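Local structure of beta-glucosidase (Chaetomella raphigera, 6JXG) at residues A[360-363]-A[368-371]; A[587-592]-A[693-698]. The protein probably hydrolyses terminal, non-reducing beta-D-glucosyl residues to release beta-D-glucose, as a secreted glycoside hydrolase family 3 enzyme of cellulose degradation. One frame throughout, in Å; residues are numbered along the deposited sequence.

Contact 1 of 2, residues A[360-363]-A[368-371]; sequences IDNP and SCSD
The side-chain amide of Asn-362 is the flat group here: Ser-368 OG sits over one of its faces, and Cys-369 SG lies past its nitrogen end. Asn-362 is also the first residue of an Asx turn, because its OD1 accepts the backbone N-H of Ala-364. This turn belongs to the long irregular loop that leaves strand 351-355 in the glycosyl hydrolase family 3 C-terminal domain. OG stands almost straight above ND2 at 3.5 Å, well out of the amide plane, so the approach is a loose polar touch; the hydrogen bond of that hydroxyl goes to Gly-365 O, back inside the same loop. CG of Asn-362 is anti to its backbone N (chi1 -179°), which places the amide beside Ser-368 while the turn bond holds its oxygen end. The contact is small, 72 Å² in all, and lies at the protein surface. It brings the Asx turn up against the start of a short disulfide loop, since Cys-369 is bonded to Cys-374. The sulfur lies nearly on the extension of the CG-ND2 bond of Asn-362, with 4.1 Å between Cys-369 SG and Asn-362 ND2.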
ATOM      1  N   ILE A 360      25.322   0.200  -1.842  1.00 14.80           N
ATOM      2  CA  ILE A 360      25.724  -1.036  -2.537  1.00 16.77           C
ATOM      3  C   ILE A 360      24.845  -2.204  -2.183  1.00 14.97           C
ATOM      4  O   ILE A 360      24.213  -2.210  -1.138  1.00 16.13           O
ATOM      5  CB  ILE A 360      27.186  -1.422  -2.203  1.00 17.68           C
ATOM      6  CG1 ILE A 360      27.339  -1.639  -0.690  1.00 18.47           C
ATOM      7  CG2 ILE A 360      28.106  -0.380  -2.829  1.00 18.43           C
ATOM      8  CD1 ILE A 360      28.672  -2.201  -0.285  1.00 21.12           C
ATOM      9  N   ASP A 361      24.777  -3.174  -3.085  1.00 15.37           N
ATOM     10  CA  ASP A 361      24.032  -4.387  -2.796  1.00 16.63           C
ATOM     11  C   ASP A 361      24.682  -5.116  -1.582  1.00 16.46           C
ATOM     12  O   ASP A 361      25.918  -5.076  -1.399  1.00 16.66           O
ATOM     13  CB  ASP A 361      24.036  -5.315  -3.984  1.00 17.01           C
ATOM     14  CG  ASP A 361      22.988  -4.933  -5.050  1.00 17.84           C
ATOM     15  OD1 ASP A 361      22.134  -4.093  -4.773  1.00 20.88           O
ATOM     16  OD2 ASP A 361      23.035  -5.496  -6.118  1.00 21.23           O
ATOM     17  N   ASN A 362      23.851  -5.793  -0.820  1.00 15.49           N
ATOM     18  CA  ASN A 362      24.261  -6.590   0.320  1.00 15.78           C
ATOM     19  C   ASN A 362      25.379  -7.496  -0.135  1.00 16.72           C
ATOM     20  O   ASN A 362      25.168  -8.248  -1.071  1.00 15.68           O
ATOM     21  CB  ASN A 362      23.100  -7.402   0.849  1.00 16.09           C
ATOM     22  CG  ASN A 362      23.486  -8.238   2.076  1.00 17.17           C
ATOM     23  OD1 ASN A 362      24.693  -8.472   2.358  1.00 17.74           O
ATOM     24  ND2 ASN A 362      22.501  -8.636   2.838  1.00 16.15           N
ATOM     25  N   PRO A 363      26.582  -7.362   0.461  1.00 20.23           N
ATOM     26  CA  PRO A 363      27.742  -8.164   0.022  1.00 20.52           C
ATOM     27  C   PRO A 363      27.512  -9.665   0.181  1.00 20.13           C
ATOM     28  O   PRO A 363      28.091 -10.405  -0.540  1.00 20.67           O
ATOM     29  CB  PRO A 363      28.877  -7.707   0.968  1.00 21.94           C
ATOM     30  CG  PRO A 363      28.489  -6.352   1.432  1.00 22.15           C
ATOM     31  CD  PRO A 363      26.976  -6.275   1.391  1.00 20.76           C
ATOM     32  N   SER A 368      20.004 -12.996   0.459  1.00 16.29           N
ATOM     33  CA  SER A 368      20.603 -13.783   1.481  1.00 17.55           C
ATOM     34  C   SER A 368      19.934 -13.750   2.808  1.00 18.51           C
ATOM     35  O   SER A 368      20.269 -14.558   3.636  1.00 19.88           O
ATOM     36  CB  SER A 368      22.097 -13.407   1.672  1.00 17.43           C
ATOM     37  OG  SER A 368      22.290 -12.073   2.147  1.00 13.92           O
ATOM     38  N   CYS A 369      18.978 -12.857   3.070  1.00 18.17           N
ATOM     39  CA  CYS A 369      18.288 -12.884   4.379  1.00 16.00           C
ATOM     40  C   CYS A 369      16.919 -13.383   4.111  1.00 15.62           C
ATOM     41  O   CYS A 369      16.226 -12.819   3.273  1.00 14.90           O
ATOM     42  CB  CYS A 369      18.222 -11.457   5.040  1.00 19.59           C
ATOM     43  SG  CYS A 369      19.849 -10.606   5.183  1.00 26.76           S
ATOM     44  N   SER A 370      16.482 -14.378   4.877  1.00 15.38           N
ATOM     45  CA  SER A 370      15.196 -15.008   4.703  1.00 16.03           C
ATOM     46  C   SER A 370      14.083 -13.952   4.815  1.00 13.79           C
ATOM     47  O   SER A 370      14.068 -13.128   5.753  1.00 11.58           O
ATOM     48  CB  SER A 370      15.036 -16.067   5.787  1.00 17.63           C
ATOM     49  OG  SER A 370      13.772 -16.651   5.715  1.00 21.76           O
ATOM     50  N   ASP A 371      13.163 -13.939   3.861  1.00 12.94           N
ATOM     51  CA  ASP A 371      12.061 -12.971   3.864  1.00 12.41           C
ATOM     52  C   ASP A 371      12.525 -11.510   3.996  1.00 12.53           C
ATOM     53  O   ASP A 371      11.796 -10.677   4.448  1.00 11.76           O
ATOM     54  CB  ASP A 371      11.035 -13.300   4.956  1.00 13.58           C
ATOM     55  CG  ASP A 371      10.388 -14.672   4.776  1.00 13.87           C
ATOM     56  OD1 ASP A 371      10.263 -15.124   3.628  1.00 14.29           O
ATOM     57  OD2 ASP A 371       9.930 -15.238   5.787  1.00 13.62           O
TER

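Contact 2 of 2, residues A[587-592]-A[693-698]; sequences LTAKYS and FSLYVG
Leu-587 begins the contact: its CD2 meets Val-697 CG2 at 4.0 Å. The branch reaches across because CG of Leu-587 is swung roughly anti to the backbone N (chi1 -151°); Val-616 of the adjacent strand and Leu-706 of the facing sheet also touch this side chain. Two residues on, Ala-589 also points inward. Its methyl CB is met by Leu-695 CD1, the two 3.4 Å apart, tighter than ordinary van der Waals contact. At the end of the strand Tyr-591 sets off at an angle, but the end of its side chain comes nearer to Phe-693. The two side chains cross at about a right angle, with Tyr-591 OH 4.2 Å from Phe-693 CE2. Phe-693, Leu-695 and Val-697 are all buried, and the contact is made almost wholly by carbon, apart from the hydroxyl of Tyr-591. The strand axes run 9.6 Å apart at 144°, too far for backbone pairing but right for two layers facing each other through their side chains. Strand 582-591 edges a three-stranded antiparallel sheet and strand 692-698 lies inside a four-stranded one, the facing-sheet arrangement of a fibronectin type III-like beta sandwich.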
ATOM      1  N   LEU A 587      -9.557  28.553 -10.629  1.00 17.34           N
ATOM      2  CA  LEU A 587     -10.290  27.483 -10.008  1.00 17.26           C
ATOM      3  C   LEU A 587     -11.702  27.498 -10.555  1.00 17.43           C
ATOM      4  O   LEU A 587     -12.289  28.543 -10.638  1.00 16.44           O
ATOM      5  CB  LEU A 587     -10.411  27.790  -8.554  1.00 21.13           C
ATOM      6  CG  LEU A 587     -10.520  26.803  -7.432  1.00 22.85           C
ATOM      7  CD1 LEU A 587     -11.495  27.256  -6.408  1.00 24.21           C
ATOM      8  CD2 LEU A 587     -10.683  25.370  -7.746  1.00 23.35           C
ATOM      9  N   THR A 588     -12.268  26.343 -10.870  1.00 16.75           N
ATOM     10  CA  THR A 588     -13.717  26.195 -11.128  1.00 16.29           C
ATOM     11  C   THR A 588     -14.286  25.115 -10.214  1.00 16.44           C
ATOM     12  O   THR A 588     -13.570  24.195  -9.856  1.00 15.31           O
ATOM     13  CB  THR A 588     -13.994  25.835 -12.597  1.00 16.54           C
ATOM     14  OG1 THR A 588     -13.523  24.521 -12.852  1.00 17.20           O
ATOM     15  CG2 THR A 588     -13.279  26.784 -13.497  1.00 18.51           C
ATOM     16  N   ALA A 589     -15.567  25.179  -9.903  1.00 17.10           N
ATOM     17  CA  ALA A 589     -16.232  24.197  -9.093  1.00 19.22           C
ATOM     18  C   ALA A 589     -17.654  24.192  -9.551  1.00 22.43           C
ATOM     19  O   ALA A 589     -18.217  25.270  -9.734  1.00 22.99           O
ATOM     20  CB  ALA A 589     -16.179  24.572  -7.620  1.00 19.79           C
ATOM     21  N   LYS A 590     -18.208  23.017  -9.850  1.00 20.80           N
ATOM     22  CA  LYS A 590     -19.566  22.942 -10.397  1.00 22.02           C
ATOM     23  C   LYS A 590     -20.232  21.675  -9.890  1.00 21.62           C
ATOM     24  O   LYS A 590     -19.680  20.602  -9.972  1.00 19.39           O
ATOM     25  CB  LYS A 590     -19.528  22.937 -11.920  1.00 24.71           C
ATOM     26  CG  LYS A 590     -20.840  22.513 -12.582  1.00 30.01           C
ATOM     27  CD  LYS A 590     -20.770  22.619 -14.117  1.00 35.65           C
ATOM     28  CE  LYS A 590     -21.402  23.934 -14.577  1.00 40.14           C
ATOM     29  NZ  LYS A 590     -22.044  23.836 -15.918  1.00 39.58           N
ATOM     30  N   TYR A 591     -21.411  21.813  -9.321  1.00 22.41           N
ATOM     31  CA  TYR A 591     -22.202  20.652  -8.987  1.00 25.71           C
ATOM     32  C   TYR A 591     -22.833  20.175 -10.335  1.00 29.34           C
ATOM     33  O   TYR A 591     -23.580  20.888 -10.959  1.00 32.20           O
ATOM     34  CB  TYR A 591     -23.191  21.116  -7.920  1.00 28.60           C
ATOM     35  CG  TYR A 591     -23.197  20.337  -6.630  1.00 25.57           C
ATOM     36  CD1 TYR A 591     -23.031  20.936  -5.373  1.00 28.64           C
ATOM     37  CD2 TYR A 591     -23.450  19.006  -6.671  1.00 28.89           C
ATOM     38  CE1 TYR A 591     -23.052  20.169  -4.186  1.00 30.08           C
ATOM     39  CE2 TYR A 591     -23.510  18.234  -5.523  1.00 31.30           C
ATOM     40  CZ  TYR A 591     -23.307  18.779  -4.282  1.00 29.57           C
ATOM     41  OH  TYR A 591     -23.466  17.835  -3.195  1.00 30.33           O
ATOM     42  N   SER A 592     -22.503  19.000 -10.830  1.00 29.87           N
ATOM     43  CA  SER A 592     -23.074  18.553 -12.044  1.00 31.50           C
ATOM     44  C   SER A 592     -24.323  17.676 -11.787  1.00 35.56           C
ATOM     45  O   SER A 592     -25.099  17.454 -12.687  1.00 38.48           O
ATOM     46  CB  SER A 592     -22.032  17.832 -12.866  1.00 34.81           C
ATOM     47  OG  SER A 592     -21.421  16.808 -12.100  1.00 39.48           O
ATOM     48  N   PHE A 693     -19.395  23.497   1.083  1.00 17.22           N
ATOM     49  CA  PHE A 693     -18.117  22.795   1.252  1.00 17.33           C
ATOM     50  C   PHE A 693     -17.024  23.769   0.996  1.00 17.55           C
ATOM     51  O   PHE A 693     -17.125  24.578   0.081  1.00 19.34           O
ATOM     52  CB  PHE A 693     -18.029  21.636   0.254  1.00 19.14           C
ATOM     53  CG  PHE A 693     -19.113  20.608   0.450  1.00 18.02           C
ATOM     54  CD1 PHE A 693     -18.977  19.604   1.386  1.00 20.79           C
ATOM     55  CD2 PHE A 693     -20.271  20.618  -0.346  1.00 19.11           C
ATOM     56  CE1 PHE A 693     -19.957  18.629   1.564  1.00 21.18           C
ATOM     57  CE2 PHE A 693     -21.248  19.628  -0.173  1.00 20.59           C
ATOM     58  CZ  PHE A 693     -21.115  18.662   0.802  1.00 20.93           C
ATOM     59  N   SER A 694     -15.932  23.698   1.754  1.00 17.58           N
ATOM     60  CA  SER A 694     -14.764  24.465   1.424  1.00 16.22           C
ATOM     61  C   SER A 694     -13.821  23.635   0.534  1.00 15.80           C
ATOM     62  O   SER A 694     -13.605  22.473   0.806  1.00 16.23           O
ATOM     63  CB  SER A 694     -14.050  24.849   2.693  1.00 18.51           C
ATOM     64  OG  SER A 694     -14.862  25.702   3.384  1.00 21.78           O
ATOM     65  N   LEU A 695     -13.343  24.227  -0.545  1.00 14.87           N
ATOM     66  CA  LEU A 695     -12.445  23.593  -1.506  1.00 15.62           C
ATOM     67  C   LEU A 695     -11.059  24.252  -1.422  1.00 15.71           C
ATOM     68  O   LEU A 695     -10.984  25.455  -1.508  1.00 15.72           O
ATOM     69  CB  LEU A 695     -12.973  23.882  -2.872  1.00 16.01           C
ATOM     70  CG  LEU A 695     -14.423  23.458  -3.124  1.00 14.96           C
ATOM     71  CD1 LEU A 695     -14.909  23.776  -4.525  1.00 15.60           C
ATOM     72  CD2 LEU A 695     -14.551  21.987  -2.828  1.00 16.47           C
ATOM     73  N   TYR A 696      -9.993  23.460  -1.237  1.00 13.33           N
ATOM     74  CA  TYR A 696      -8.638  23.934  -1.100  1.00 12.85           C
ATOM     75  C   TYR A 696      -7.826  23.226  -2.129  1.00 12.59           C
ATOM     76  O   TYR A 696      -7.776  21.998  -2.078  1.00 13.85           O
ATOM     77  CB  TYR A 696      -8.060  23.719   0.290  1.00 13.30           C
ATOM     78  CG  TYR A 696      -8.914  24.293   1.341  1.00 15.44           C
ATOM     79  CD1 TYR A 696      -9.085  25.688   1.457  1.00 15.85           C
ATOM     80  CD2 TYR A 696      -9.575  23.494   2.231  1.00 16.10           C
ATOM     81  CE1 TYR A 696      -9.869  26.225   2.443  1.00 16.58           C
ATOM     82  CE2 TYR A 696     -10.392  24.047   3.213  1.00 17.13           C
ATOM     83  CZ  TYR A 696     -10.507  25.396   3.315  1.00 17.18           C
ATOM     84  OH  TYR A 696     -11.306  25.923   4.266  1.00 20.81           O
ATOM     85  N   VAL A 697      -7.297  23.949  -3.128  1.00 12.50           N
ATOM     86  CA  VAL A 697      -6.491  23.299  -4.161  1.00 12.46           C
ATOM     87  C   VAL A 697      -5.064  23.781  -4.024  1.00 14.11           C
ATOM     88  O   VAL A 697      -4.814  24.996  -3.921  1.00 14.17           O
ATOM     89  CB  VAL A 697      -7.049  23.504  -5.579  1.00 13.05           C
ATOM     90  CG1 VAL A 697      -6.060  22.985  -6.648  1.00 13.62           C
ATOM     91  CG2 VAL A 697      -8.406  22.873  -5.688  1.00 13.44           C
ATOM     92  N   GLY A 698      -4.111  22.836  -4.005  1.00 12.81           N
ATOM     93  CA  GLY A 698      -2.724  23.224  -3.977  1.00 13.87           C
ATOM     94  C   GLY A 698      -1.703  22.109  -4.167  1.00 13.07           C
ATOM     95  O   GLY A 698      -2.035  21.051  -4.681  1.00 14.28           O
TER

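The two contacts lie on opposite sides of the chain's centre, 48 Å apart between their own centres and about 35 Å between nearest atoms, and they share no helix, strand or sheet. Contact 1 comes first and closes before contact 2 opens. It is a touch between two nearby parts of one loop, with only four residues between its segments, on the way from strand 351-355 to helix 396-406 of the family 3 C-terminal domain. Contact 2 spans 100 residues, about half of them strand, and joins the two sheets of the fibronectin type III-like domain. One is therefore a local surface touch within a loop, the other part of the interior between two sheets.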